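Local coordinates for FACT-Spt16 (Cicer arietinum, PDB 5CE6), which forms part of the FACT histone chaperone complex, in which its N-terminal domain probably helps bind histones H3 and H4, at residues E226-E231 and L290-A295; F220-L225 and R315-D320; E242-V247 and P269-G274. All coordinates share one frame; numbering follows the deposited sequence.

Overall arrangement
The three contacts lie in the C-terminal lobe, within the range related to M24 metallopeptidases. Contacts 1 and 2 share helix 200-230 and their centres are about 9 Å apart. They meet where Ile229 packs on Ile319, and Ala295 N probably bonds to Asp320 O. Contact 3 uses the next helix, 237-249. Its centre is about 11 Å from that of contact 2, where Phe220 and Val221 reach Thr244 and Phe271, and about 15 Å from that of contact 1, which it joins through Ser273 and Tyr291. Contact 1 holds Ala295 of the potassium site. A sodium ion lies about 6 Å from the side chain of Leu290.

Contact 1 (E226-E231 and L290-A295); sequences ENVIDE and LYYDSA. With K (potassium ion), chain D.
Val228 and Ile229, near the end of helix 200-230, pack on Leu290 and Tyr292 of the loop before strand 296-306. The contact is apolar, with no hydrogen bond across it. Val228 comes first and points toward the loop. Its CG1 lies anti to the backbone N (chi1 161°) and reaches two partners with one methyl. It lies 3.9 Å from Leu290 CD2 and 4.0 Å from Tyr292 CE2.

Ile229 follows and meets the Tyr292 ring from above one face. Its CG1 is 4.1 Å from the ring centroid, 28° off the normal, which makes a CH-pi contact. The nearest ring atom is Tyr292 CG, 3.7 Å from Ile229 CG1. Ile229 CG2 also borders the ring, near CD1. The two side chains run past each other in opposite directions. The phenol oxygen of Tyr292 bonds to Lys233 O, just beyond the helix, so the ring is held at its far end too. With an alanine in place of Tyr292, Ile229 is likely to lose the ring face it packs on, and Lys233 O its hydroxyl partner.

Further along the loop, Ala295 O binds the potassium ion at 2.9 Å, together with Ser420 OG and a water; Asn422 belongs to the same site. That water is hydrogen-bonded to Tyr291 OH at 2.7 Å. The loop thus links the helix end to the metal site. Ile229 and Tyr292 both touch Ile319 of strand 309-319, and Leu290 packs on Ile298 of strand 296-306 and on His237 and Leu240 of helix 237-249.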
ATOM      1  N   GLU A 226      23.819  -3.192  14.552  1.00 20.18           N
ATOM      2  CA  GLU A 226      25.018  -3.895  15.023  1.00 18.90           C
ATOM      3  C   GLU A 226      26.026  -2.952  15.678  1.00 23.41           C
ATOM      4  O   GLU A 226      26.586  -3.274  16.728  1.00 27.56           O
ATOM      5  CB  GLU A 226      25.690  -4.679  13.887  1.00 21.24           C
ATOM      6  CG  GLU A 226      24.853  -5.848  13.390  1.00 26.77           C
ATOM      7  CD  GLU A 226      25.501  -6.604  12.246  1.00 31.11           C
ATOM      8  OE1 GLU A 226      26.552  -6.154  11.744  1.00 35.65           O
ATOM      9  OE2 GLU A 226      24.945  -7.652  11.852  1.00 27.71           O
ATOM     10  N   ASN A 227      26.262  -1.799  15.059  1.00 19.27           N
ATOM     11  CA  ASN A 227      27.191  -0.810  15.604  1.00 28.72           C
ATOM     12  C   ASN A 227      26.699  -0.241  16.936  1.00 28.05           C
ATOM     13  O   ASN A 227      27.472  -0.085  17.884  1.00 30.64           O
ATOM     14  CB  ASN A 227      27.406   0.335  14.609  1.00 35.74           C
ATOM     15  CG  ASN A 227      28.248  -0.074  13.409  1.00 51.69           C
ATOM     16  OD1 ASN A 227      28.669  -1.225  13.291  1.00 52.04           O
ATOM     17  ND2 ASN A 227      28.491   0.876  12.506  1.00 52.73           N
ATOM     18  N   VAL A 228      25.407   0.070  16.995  1.00 24.32           N
ATOM     19  CA  VAL A 228      24.794   0.622  18.203  1.00 25.28           C
ATOM     20  C   VAL A 228      24.872  -0.349  19.384  1.00 22.91           C
ATOM     21  O   VAL A 228      25.214   0.042  20.500  1.00 27.80           O
ATOM     22  CB  VAL A 228      23.323   1.041  17.947  1.00 28.00           C
ATOM     23  CG1 VAL A 228      22.554   1.173  19.263  1.00 25.89           C
ATOM     24  CG2 VAL A 228      23.274   2.347  17.163  1.00 23.71           C
ATOM     25  N   ILE A 229      24.560  -1.614  19.133  1.00 27.93           N
ATOM     26  CA  ILE A 229      24.616  -2.627  20.180  1.00 27.97           C
ATOM     27  C   ILE A 229      26.067  -2.887  20.601  1.00 33.16           C
ATOM     28  O   ILE A 229      26.368  -3.014  21.792  1.00 36.14           O
ATOM     29  CB  ILE A 229      23.914  -3.924  19.735  1.00 27.94           C
ATOM     30  CG1 ILE A 229      22.427  -3.657  19.491  1.00 22.86           C
ATOM     31  CG2 ILE A 229      24.099  -5.032  20.774  1.00 31.39           C
ATOM     32  CD1 ILE A 229      21.741  -4.700  18.626  1.00 23.35           C
ATOM     33  N   ASP A 230      26.963  -2.938  19.619  1.00 32.70           N
ATOM     34  CA  ASP A 230      28.393  -3.125  19.868  1.00 34.43           C
ATOM     35  C   ASP A 230      28.979  -2.042  20.769  1.00 40.45           C
ATOM     36  O   ASP A 230      29.596  -2.337  21.798  1.00 45.17           O
ATOM     37  CB  ASP A 230      29.164  -3.126  18.547  1.00 43.08           C
ATOM     38  CG  ASP A 230      29.611  -4.512  18.127  1.00 54.78           C
ATOM     39  OD1 ASP A 230      29.982  -5.316  19.012  1.00 64.17           O
ATOM     40  OD2 ASP A 230      29.597  -4.791  16.909  1.00 50.86           O
ATOM     41  N   GLU A 231      28.798  -0.788  20.366  1.00 39.22           N
ATOM     42  CA  GLU A 231      29.380   0.342  21.084  1.00 41.56           C
ATOM     43  C   GLU A 231      28.537   0.773  22.279  1.00 38.30           C
ATOM     44  O   GLU A 231      28.849   1.772  22.933  1.00 41.08           O
ATOM     45  CB  GLU A 231      29.580   1.532  20.142  1.00 45.88           C
ATOM     46  CG  GLU A 231      30.712   1.372  19.139  1.00 53.09           C
ATOM     47  CD  GLU A 231      31.070   2.683  18.454  1.00 61.74           C
ATOM     48  OE1 GLU A 231      31.925   3.423  18.989  1.00 65.03           O
ATOM     49  OE2 GLU A 231      30.494   2.976  17.385  1.00 64.30           O
ATOM     50  N   LEU A 290      16.538   2.648  22.018  1.00 16.10           N
ATOM     51  CA  LEU A 290      16.602   1.261  21.572  1.00 15.42           C
ATOM     52  C   LEU A 290      17.054   0.387  22.738  1.00 16.03           C
ATOM     53  O   LEU A 290      17.988   0.740  23.457  1.00 19.85           O
ATOM     54  CB  LEU A 290      17.592   1.126  20.413  1.00 15.73           C
ATOM     55  CG  LEU A 290      17.697  -0.250  19.768  1.00 15.52           C
ATOM     56  CD1 LEU A 290      16.480  -0.486  18.890  1.00 13.59           C
ATOM     57  CD2 LEU A 290      18.982  -0.397  18.965  1.00 18.67           C
ATOM     58  N   TYR A 291      16.376  -0.739  22.935  1.00 15.50           N
ATOM     59  CA  TYR A 291      16.671  -1.613  24.072  1.00 16.56           C
ATOM     60  C   TYR A 291      17.235  -2.923  23.563  1.00 16.27           C
ATOM     61  O   TYR A 291      16.646  -3.565  22.689  1.00 19.02           O
ATOM     62  CB  TYR A 291      15.411  -1.879  24.897  1.00 16.97           C
ATOM     63  CG  TYR A 291      15.686  -2.612  26.195  1.00 17.82           C
ATOM     64  CD1 TYR A 291      16.043  -1.913  27.338  1.00 18.94           C
ATOM     65  CD2 TYR A 291      15.584  -3.994  26.269  1.00 20.19           C
ATOM     66  CE1 TYR A 291      16.294  -2.567  28.521  1.00 22.37           C
ATOM     67  CE2 TYR A 291      15.839  -4.662  27.446  1.00 22.86           C
ATOM     68  CZ  TYR A 291      16.188  -3.940  28.573  1.00 24.03           C
ATOM     69  OH  TYR A 291      16.440  -4.597  29.762  1.00 25.68           O
ATOM     70  N   TYR A 292      18.376  -3.329  24.113  1.00 17.36           N
ATOM     71  CA  TYR A 292      19.054  -4.505  23.595  1.00 16.60           C
ATOM     72  C   TYR A 292      19.763  -5.325  24.656  1.00 20.88           C
ATOM     73  O   TYR A 292      20.734  -6.014  24.358  1.00 26.20           O
ATOM     74  CB  TYR A 292      20.037  -4.126  22.477  1.00 18.20           C
ATOM     75  CG  TYR A 292      20.899  -2.935  22.805  1.00 17.56           C
ATOM     76  CD1 TYR A 292      22.005  -3.066  23.638  1.00 24.62           C
ATOM     77  CD2 TYR A 292      20.596  -1.674  22.299  1.00 18.90           C
ATOM     78  CE1 TYR A 292      22.785  -1.981  23.955  1.00 26.11           C
ATOM     79  CE2 TYR A 292      21.371  -0.582  22.613  1.00 24.89           C
ATOM     80  CZ  TYR A 292      22.466  -0.741  23.438  1.00 30.65           C
ATOM     81  OH  TYR A 292      23.245   0.349  23.752  1.00 30.41           O
ATOM     82  N   ASP A 293      19.281  -5.270  25.893  1.00 21.90           N
ATOM     83  CA  ASP A 293      19.831  -6.157  26.913  1.00 24.66           C
ATOM     84  C   ASP A 293      19.356  -7.591  26.664  1.00 23.13           C
ATOM     85  O   ASP A 293      18.727  -7.872  25.648  1.00 19.91           O
ATOM     86  CB  ASP A 293      19.458  -5.676  28.313  1.00 25.44           C
ATOM     87  CG  ASP A 293      20.529  -6.001  29.342  1.00 39.33           C
ATOM     88  OD1 ASP A 293      20.912  -7.186  29.457  1.00 45.33           O
ATOM     89  OD2 ASP A 293      20.999  -5.063  30.016  1.00 46.85           O
ATOM     90  N   SER A 294      19.664  -8.504  27.581  1.00 26.77           N
ATOM     91  CA  SER A 294      19.331  -9.915  27.375  1.00 31.59           C
ATOM     92  C   SER A 294      17.843 -10.157  27.144  1.00 21.80           C
ATOM     93  O   SER A 294      17.005  -9.430  27.668  1.00 25.28           O
ATOM     94  CB  SER A 294      19.825 -10.763  28.552  1.00 34.87           C
ATOM     95  OG  SER A 294      21.233 -10.891  28.507  1.00 44.06           O
ATOM     96  N   ALA A 295      17.534 -11.175  26.345  1.00 26.43           N
ATOM     97  CA  ALA A 295      16.155 -11.555  26.030  1.00 29.07           C
ATOM     98  C   ALA A 295      15.374 -10.404  25.413  1.00 19.77           C
ATOM     99  O   ALA A 295      14.254 -10.098  25.826  1.00 21.63           O
ATOM    100  CB  ALA A 295      15.445 -12.084  27.267  1.00 34.53           C
TER
HETATM  101  K     K D 503      13.905  -7.961  27.756  1.00 45.75           K
HETATM  102  O   HOH W   1      15.125  -6.862  30.189  1.00 28.78           O

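Contact 2 (F220-L225 and R315-D320)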
ATOM      1  N   PHE A 220      22.072  -0.504   5.533  1.00 15.21           N
ATOM      2  CA  PHE A 220      22.055   0.524   6.561  1.00 16.50           C
ATOM      3  C   PHE A 220      21.545   0.017   7.904  1.00 19.80           C
ATOM      4  O   PHE A 220      22.264   0.071   8.906  1.00 19.54           O
ATOM      5  CB  PHE A 220      21.270   1.770   6.147  1.00 19.28           C
ATOM      6  CG  PHE A 220      21.155   2.771   7.258  1.00 19.50           C
ATOM      7  CD1 PHE A 220      22.263   3.514   7.639  1.00 25.41           C
ATOM      8  CD2 PHE A 220      19.970   2.928   7.956  1.00 18.86           C
ATOM      9  CE1 PHE A 220      22.185   4.415   8.673  1.00 24.01           C
ATOM     10  CE2 PHE A 220      19.884   3.832   8.997  1.00 21.02           C
ATOM     11  CZ  PHE A 220      20.995   4.574   9.357  1.00 22.93           C
ATOM     12  N   VAL A 221      20.304  -0.461   7.931  1.00 17.65           N
ATOM     13  CA  VAL A 221      19.673  -0.808   9.204  1.00 12.92           C
ATOM     14  C   VAL A 221      20.437  -1.872   9.983  1.00 15.45           C
ATOM     15  O   VAL A 221      20.744  -1.679  11.156  1.00 16.25           O
ATOM     16  CB  VAL A 221      18.198  -1.223   9.045  1.00 12.73           C
ATOM     17  CG1 VAL A 221      17.606  -1.595  10.402  1.00 15.51           C
ATOM     18  CG2 VAL A 221      17.402  -0.083   8.416  1.00 14.74           C
ATOM     19  N   VAL A 222      20.762  -2.988   9.336  1.00 14.80           N
ATOM     20  CA  VAL A 222      21.448  -4.062  10.048  1.00 15.51           C
ATOM     21  C   VAL A 222      22.795  -3.595  10.594  1.00 17.06           C
ATOM     22  O   VAL A 222      23.106  -3.810  11.764  1.00 17.92           O
ATOM     23  CB  VAL A 222      21.596  -5.322   9.185  1.00 15.33           C
ATOM     24  CG1 VAL A 222      22.542  -6.302   9.843  1.00 19.20           C
ATOM     25  CG2 VAL A 222      20.223  -5.959   8.944  1.00 17.13           C
ATOM     26  N   THR A 223      23.559  -2.903   9.758  1.00 19.03           N
ATOM     27  CA  THR A 223      24.852  -2.345  10.145  1.00 20.19           C
ATOM     28  C   THR A 223      24.731  -1.335  11.284  1.00 20.37           C
ATOM     29  O   THR A 223      25.548  -1.323  12.210  1.00 22.44           O
ATOM     30  CB  THR A 223      25.524  -1.658   8.941  1.00 27.65           C
ATOM     31  OG1 THR A 223      25.708  -2.619   7.897  1.00 33.59           O
ATOM     32  CG2 THR A 223      26.877  -1.072   9.331  1.00 28.61           C
ATOM     33  N   LYS A 224      23.713  -0.481  11.208  1.00 16.60           N
ATOM     34  CA  LYS A 224      23.507   0.541  12.227  1.00 19.47           C
ATOM     35  C   LYS A 224      23.182  -0.103  13.570  1.00 18.13           C
ATOM     36  O   LYS A 224      23.769   0.250  14.599  1.00 19.05           O
ATOM     37  CB  LYS A 224      22.382   1.488  11.799  1.00 19.48           C
ATOM     38  CG  LYS A 224      22.047   2.570  12.820  1.00 22.26           C
ATOM     39  CD  LYS A 224      23.192   3.554  12.991  1.00 22.73           C
ATOM     40  CE  LYS A 224      22.712   4.850  13.610  1.00 26.12           C
ATOM     41  NZ  LYS A 224      23.814   5.847  13.749  1.00 28.30           N
ATOM     42  N   LEU A 225      22.251  -1.055  13.558  1.00 17.52           N
ATOM     43  CA  LEU A 225      21.870  -1.752  14.787  1.00 17.13           C
ATOM     44  C   LEU A 225      23.065  -2.479  15.389  1.00 21.00           C
ATOM     45  O   LEU A 225      23.310  -2.376  16.596  1.00 19.28           O
ATOM     46  CB  LEU A 225      20.710  -2.719  14.542  1.00 14.66           C
ATOM     47  CG  LEU A 225      19.377  -2.087  14.138  1.00 17.84           C
ATOM     48  CD1 LEU A 225      18.335  -3.157  13.854  1.00 18.32           C
ATOM     49  CD2 LEU A 225      18.873  -1.119  15.213  1.00 16.73           C
ATOM     50  N   ARG A 315      11.770  -6.863   9.455  1.00  8.81           N
ATOM     51  CA  ARG A 315      12.608  -7.901  10.062  1.00  9.67           C
ATOM     52  C   ARG A 315      12.592  -7.738  11.561  1.00 12.16           C
ATOM     53  O   ARG A 315      12.392  -6.641  12.068  1.00 10.13           O
ATOM     54  CB  ARG A 315      14.047  -7.788   9.553  1.00  9.87           C
ATOM     55  CG  ARG A 315      14.224  -8.098   8.060  1.00  9.19           C
ATOM     56  CD  ARG A 315      14.026  -9.589   7.782  1.00 11.49           C
ATOM     57  NE  ARG A 315      14.226  -9.915   6.360  1.00 12.48           N
ATOM     58  CZ  ARG A 315      13.247  -9.981   5.460  1.00  8.94           C
ATOM     59  NH1 ARG A 315      11.988  -9.738   5.813  1.00 10.57           N
ATOM     60  NH2 ARG A 315      13.525 -10.304   4.201  1.00  9.70           N
ATOM     61  N   THR A 316      12.794  -8.842  12.269  1.00  9.33           N
ATOM     62  CA  THR A 316      12.928  -8.809  13.715  1.00 11.05           C
ATOM     63  C   THR A 316      14.313  -9.337  14.073  1.00 13.34           C
ATOM     64  O   THR A 316      14.767 -10.345  13.520  1.00 12.26           O
ATOM     65  CB  THR A 316      11.873  -9.681  14.372  1.00 10.78           C
ATOM     66  OG1 THR A 316      10.584  -9.181  14.017  1.00 10.13           O
ATOM     67  CG2 THR A 316      12.011  -9.648  15.887  1.00 12.86           C
ATOM     68  N   PHE A 317      14.991  -8.637  14.971  1.00 12.72           N
ATOM     69  CA  PHE A 317      16.314  -9.051  15.416  1.00 12.73           C
ATOM     70  C   PHE A 317      16.243  -9.416  16.887  1.00 12.07           C
ATOM     71  O   PHE A 317      15.521  -8.803  17.664  1.00 11.97           O
ATOM     72  CB  PHE A 317      17.333  -7.939  15.151  1.00 12.65           C
ATOM     73  CG  PHE A 317      17.347  -7.486  13.725  1.00 14.04           C
ATOM     74  CD1 PHE A 317      18.050  -8.198  12.761  1.00 14.33           C
ATOM     75  CD2 PHE A 317      16.627  -6.369  13.337  1.00 12.39           C
ATOM     76  CE1 PHE A 317      18.047  -7.792  11.440  1.00 15.72           C
ATOM     77  CE2 PHE A 317      16.620  -5.959  12.012  1.00 14.95           C
ATOM     78  CZ  PHE A 317      17.327  -6.668  11.066  1.00 14.62           C
ATOM     79  N   LEU A 318      16.980 -10.451  17.262  1.00 14.16           N
ATOM     80  CA  LEU A 318      16.854 -11.016  18.586  1.00 13.52           C
ATOM     81  C   LEU A 318      18.208 -10.901  19.265  1.00 14.11           C
ATOM     82  O   LEU A 318      19.227 -11.274  18.687  1.00 20.50           O
ATOM     83  CB  LEU A 318      16.416 -12.489  18.499  1.00 20.25           C
ATOM     84  CG  LEU A 318      14.971 -12.823  18.089  1.00 24.23           C
ATOM     85  CD1 LEU A 318      14.675 -12.462  16.642  1.00 29.93           C
ATOM     86  CD2 LEU A 318      14.662 -14.300  18.312  1.00 21.34           C
ATOM     87  N   ILE A 319      18.212 -10.371  20.484  1.00 14.56           N
ATOM     88  CA  ILE A 319      19.442 -10.170  21.231  1.00 17.16           C
ATOM     89  C   ILE A 319      19.428 -11.087  22.448  1.00 18.91           C
ATOM     90  O   ILE A 319      18.657 -10.849  23.380  1.00 20.51           O
ATOM     91  CB  ILE A 319      19.554  -8.722  21.747  1.00 24.28           C
ATOM     92  CG1 ILE A 319      19.074  -7.718  20.691  1.00 27.47           C
ATOM     93  CG2 ILE A 319      20.978  -8.430  22.221  1.00 27.60           C
ATOM     94  CD1 ILE A 319      19.893  -7.721  19.418  1.00 31.94           C
ATOM     95  N   ASP A 320      20.275 -12.114  22.438  1.00 21.65           N
ATOM     96  CA  ASP A 320      20.321 -13.096  23.524  1.00 26.67           C
ATOM     97  C   ASP A 320      18.913 -13.618  23.818  1.00 22.89           C
ATOM     98  O   ASP A 320      18.460 -13.630  24.968  1.00 24.98           O
ATOM     99  CB  ASP A 320      20.936 -12.471  24.780  1.00 33.79           C
ATOM    100  CG  ASP A 320      22.377 -12.036  24.574  1.00 36.63           C
ATOM    101  OD1 ASP A 320      23.212 -12.891  24.223  1.00 35.90           O
ATOM    102  OD2 ASP A 320      22.670 -10.837  24.759  1.00 45.65           O
TER
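Phe317 on strand 309-319 receives two methyl groups from helix 200-230, one from Val222 and one from Leu225. It has the largest buried surface of the three. Its side chain points toward the helix, and a first torsion with CG anti to its own carbonyl carbon (chi1 -54°) turns the ring to these methyls. The two methyls meet different parts of the ring.

Val222 brings CG2 to the far end. This methyl is 3.7 Å from Phe317 CZ and 3.8 Å from Phe317 CE1. Leu225 touches the ring nearer its root. Its CD1 is 3.7 Å from Phe317 CD2 and 3.8 Å from Phe317 CE2. Both methyls lie on the same side of the ring plane, the side of the helix. Both approach obliquely, and both side chains cross that of Phe317 at about a right angle. Leu225 extends fully from its helix, with chi2 at 177°, which carries CD1 out to the ring.

This is a helix packed on a beta-sheet, in a lobe whose family relation to the M24 metallopeptidases is consistent with their pita-bread fold. Val222 and Leu225 are three residues apart, so they sit on neighbouring turns and present one side of the helix to the strand. Met217, on an earlier turn of the same helix, also touches Phe317.

The backbone of Phe317 is hydrogen-bonded to Ile298 of the antiparallel strand 296-306. The two preceding polar side chains find partners in strand 424-435: Thr316 OG1 bonds to Leu428 O, and Arg315 NH2 forms a salt bridge with Asp431 OD1.

Contact 3 (E242-V247 and P269-G274); sequences EETEKV and PIFQSG
The Phe271 ring meets Thr244 at its edge. Thr244 OG1 lies near the ring plane, 3.3 Å from Phe271 CZ and 3.4 Å from Phe271 CE1. Helix segment 242-247 places nothing over the faces of this ring. Val221 of helix 200-230, Leu240 and His237 of helix 237-249 and Cys300 of strand 296-306 touch Phe271 as well.

The hydroxyl of Thr244 forms no hydrogen bond across the contact. It bonds instead to Leu240 O, one turn earlier in its own helix, which satisfies this buried group. OG1 lies anti to the carbonyl carbon of Thr244 (chi1 -59°), a position from which it serves both that bond and the ring edge. The other branch turns to Pro269. Thr244 CG2 is 3.8 Å from Pro269 CG, and Thr244 CB is 4.0 Å from the same atom. Thr244 and Pro269 lie alongside, running in opposite senses.

Helix 237-249 here packs against strand 270-273, a strand of the mixed sheet in the M24-like lobe. That strand pairs antiparallel with strand 296-306, through backbone bonds of Ile270 with Ala301 and of Gln272 with Ile299. Pro269 comes just before these paired residues, and its ring fits against the helix.

Glu245 uses its aliphatic part. Its CG is 3.6 Å from Pro269 CD, and the side chain crosses the proline at about a right angle. The end of the Glu243 side chain leads away from the strand. Its OE2 accepts a hydrogen bond from Lys246 NZ at 2.9 Å, part of a salt bridge, on the syn side but 35° out of the carboxylate plane.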
ATOM      1  N   GLU A 242      14.505   8.627  11.476  1.00 14.02           N
ATOM      2  CA  GLU A 242      14.934   9.755  10.653  1.00 15.74           C
ATOM      3  C   GLU A 242      16.151   9.397   9.798  1.00 16.67           C
ATOM      4  O   GLU A 242      16.213   9.740   8.613  1.00 19.14           O
ATOM      5  CB  GLU A 242      15.210  10.984  11.529  1.00 19.57           C
ATOM      6  N   GLU A 243      17.098   8.674  10.392  1.00 15.25           N
ATOM      7  CA  GLU A 243      18.327   8.310   9.694  1.00 19.03           C
ATOM      8  C   GLU A 243      18.034   7.351   8.542  1.00 18.82           C
ATOM      9  O   GLU A 243      18.678   7.417   7.488  1.00 20.10           O
ATOM     10  CB  GLU A 243      19.324   7.672  10.664  1.00 17.09           C
ATOM     11  CG  GLU A 243      19.859   8.612  11.716  1.00 21.03           C
ATOM     12  CD  GLU A 243      20.708   9.713  11.126  1.00 40.26           C
ATOM     13  OE1 GLU A 243      21.649   9.390  10.364  1.00 41.15           O
ATOM     14  OE2 GLU A 243      20.431  10.896  11.418  1.00 48.64           O
ATOM     15  N   THR A 244      17.058   6.472   8.750  1.00 15.09           N
ATOM     16  CA  THR A 244      16.646   5.510   7.721  1.00 16.04           C
ATOM     17  C   THR A 244      15.951   6.254   6.570  1.00 15.96           C
ATOM     18  O   THR A 244      16.189   5.971   5.389  1.00 16.40           O
ATOM     19  CB  THR A 244      15.728   4.430   8.312  1.00 15.23           C
ATOM     20  OG1 THR A 244      16.429   3.738   9.355  1.00 13.96           O
ATOM     21  CG2 THR A 244      15.310   3.419   7.246  1.00 15.56           C
ATOM     22  N   GLU A 245      15.104   7.215   6.922  1.00 12.55           N
ATOM     23  CA  GLU A 245      14.475   8.077   5.918  1.00 18.03           C
ATOM     24  C   GLU A 245      15.504   8.720   5.007  1.00 20.12           C
ATOM     25  O   GLU A 245      15.348   8.725   3.785  1.00 20.07           O
ATOM     26  CB  GLU A 245      13.678   9.195   6.586  1.00 24.22           C
ATOM     27  CG  GLU A 245      12.200   8.918   6.761  1.00 30.56           C
ATOM     28  CD  GLU A 245      11.421  10.182   7.098  1.00 44.27           C
ATOM     29  OE1 GLU A 245      11.623  11.209   6.416  1.00 45.29           O
ATOM     30  OE2 GLU A 245      10.613  10.146   8.048  1.00 56.49           O
ATOM     31  N   LYS A 246      16.543   9.291   5.610  1.00 19.02           N
ATOM     32  CA  LYS A 246      17.581   9.983   4.854  1.00 20.17           C
ATOM     33  C   LYS A 246      18.257   9.073   3.837  1.00 23.71           C
ATOM     34  O   LYS A 246      18.587   9.499   2.729  1.00 22.57           O
ATOM     35  CB  LYS A 246      18.632  10.559   5.798  1.00 21.82           C
ATOM     36  CG  LYS A 246      18.110  11.683   6.653  1.00 30.07           C
ATOM     37  CD  LYS A 246      19.254  12.461   7.285  1.00 39.33           C
ATOM     38  CE  LYS A 246      19.359  12.205   8.778  1.00 47.73           C
ATOM     39  NZ  LYS A 246      20.478  12.990   9.393  1.00 51.13           N
ATOM     40  N   VAL A 247      18.466   7.821   4.222  1.00 20.13           N
ATOM     41  CA  VAL A 247      19.115   6.854   3.339  1.00 17.93           C
ATOM     42  C   VAL A 247      18.194   6.460   2.181  1.00 17.63           C
ATOM     43  O   VAL A 247      18.646   6.289   1.046  1.00 21.72           O
ATOM     44  CB  VAL A 247      19.576   5.613   4.125  1.00 23.47           C
ATOM     45  CG1 VAL A 247      20.126   4.575   3.191  1.00 23.58           C
ATOM     46  CG2 VAL A 247      20.636   6.002   5.150  1.00 26.51           C
ATOM     47  N   PRO A 269       9.690   5.102   8.746  1.00 13.00           N
ATOM     48  CA  PRO A 269      10.211   3.798   9.167  1.00 10.37           C
ATOM     49  C   PRO A 269       9.848   3.478  10.603  1.00 11.83           C
ATOM     50  O   PRO A 269       9.805   4.381  11.445  1.00 13.10           O
ATOM     51  CB  PRO A 269      11.720   3.981   9.019  1.00 11.28           C
ATOM     52  CG  PRO A 269      11.821   4.878   7.792  1.00 18.52           C
ATOM     53  CD  PRO A 269      10.703   5.874   7.995  1.00 13.97           C
ATOM     54  N   ILE A 270       9.580   2.206  10.869  1.00  8.92           N
ATOM     55  CA  ILE A 270       9.110   1.789  12.182  1.00  9.02           C
ATOM     56  C   ILE A 270      10.225   1.063  12.893  1.00 13.25           C
ATOM     57  O   ILE A 270      10.755   0.092  12.378  1.00 13.25           O
ATOM     58  CB  ILE A 270       7.895   0.854  12.050  1.00  8.75           C
ATOM     59  CG1 ILE A 270       6.690   1.645  11.508  1.00 14.51           C
ATOM     60  CG2 ILE A 270       7.567   0.175  13.394  1.00 14.63           C
ATOM     61  CD1 ILE A 270       5.570   0.753  10.952  1.00 13.38           C
ATOM     62  N   PHE A 271      10.607   1.568  14.060  1.00 10.29           N
ATOM     63  CA  PHE A 271      11.558   0.876  14.921  1.00 10.32           C
ATOM     64  C   PHE A 271      10.921   0.699  16.278  1.00 10.58           C
ATOM     65  O   PHE A 271      10.417   1.664  16.859  1.00 10.93           O
ATOM     66  CB  PHE A 271      12.839   1.689  15.062  1.00 11.19           C
ATOM     67  CG  PHE A 271      13.698   1.662  13.841  1.00 11.94           C
ATOM     68  CD1 PHE A 271      13.492   2.571  12.813  1.00 12.31           C
ATOM     69  CD2 PHE A 271      14.702   0.709  13.710  1.00 14.13           C
ATOM     70  CE1 PHE A 271      14.271   2.536  11.666  1.00 13.52           C
ATOM     71  CE2 PHE A 271      15.499   0.676  12.567  1.00 15.23           C
ATOM     72  CZ  PHE A 271      15.281   1.593  11.552  1.00 13.06           C
ATOM     73  N   GLN A 272      10.940  -0.532  16.788  1.00 10.51           N
ATOM     74  CA  GLN A 272      10.319  -0.824  18.081  1.00 10.85           C
ATOM     75  C   GLN A 272      11.193  -1.769  18.880  1.00 11.27           C
ATOM     76  O   GLN A 272      11.806  -2.680  18.320  1.00 11.05           O
ATOM     77  CB  GLN A 272       8.945  -1.477  17.875  1.00 10.36           C
ATOM     78  CG  GLN A 272       7.952  -0.601  17.135  1.00 11.04           C
ATOM     79  CD  GLN A 272       6.636  -1.288  16.837  1.00 12.89           C
ATOM     80  OE1 GLN A 272       6.475  -2.485  17.070  1.00 13.27           O
ATOM     81  NE2 GLN A 272       5.692  -0.534  16.279  1.00 13.35           N
ATOM     82  N   SER A 273      11.225  -1.572  20.193  1.00 11.95           N
ATOM     83  CA  SER A 273      11.953  -2.487  21.065  1.00 12.45           C
ATOM     84  C   SER A 273      11.474  -2.269  22.485  1.00 14.02           C
ATOM     85  O   SER A 273      10.578  -1.465  22.716  1.00 13.30           O
ATOM     86  CB  SER A 273      13.461  -2.231  20.974  1.00 12.92           C
ATOM     87  OG  SER A 273      13.794  -0.988  21.575  1.00 13.59           O
ATOM     88  N   GLY A 274      12.069  -2.985  23.437  1.00 13.76           N
ATOM     89  CA  GLY A 274      11.862  -2.666  24.837  1.00 15.61           C
ATOM     90  C   GLY A 274      10.439  -2.836  25.334  1.00 15.27           C
ATOM     91  O   GLY A 274       9.960  -2.058  26.178  1.00 16.58           O
TER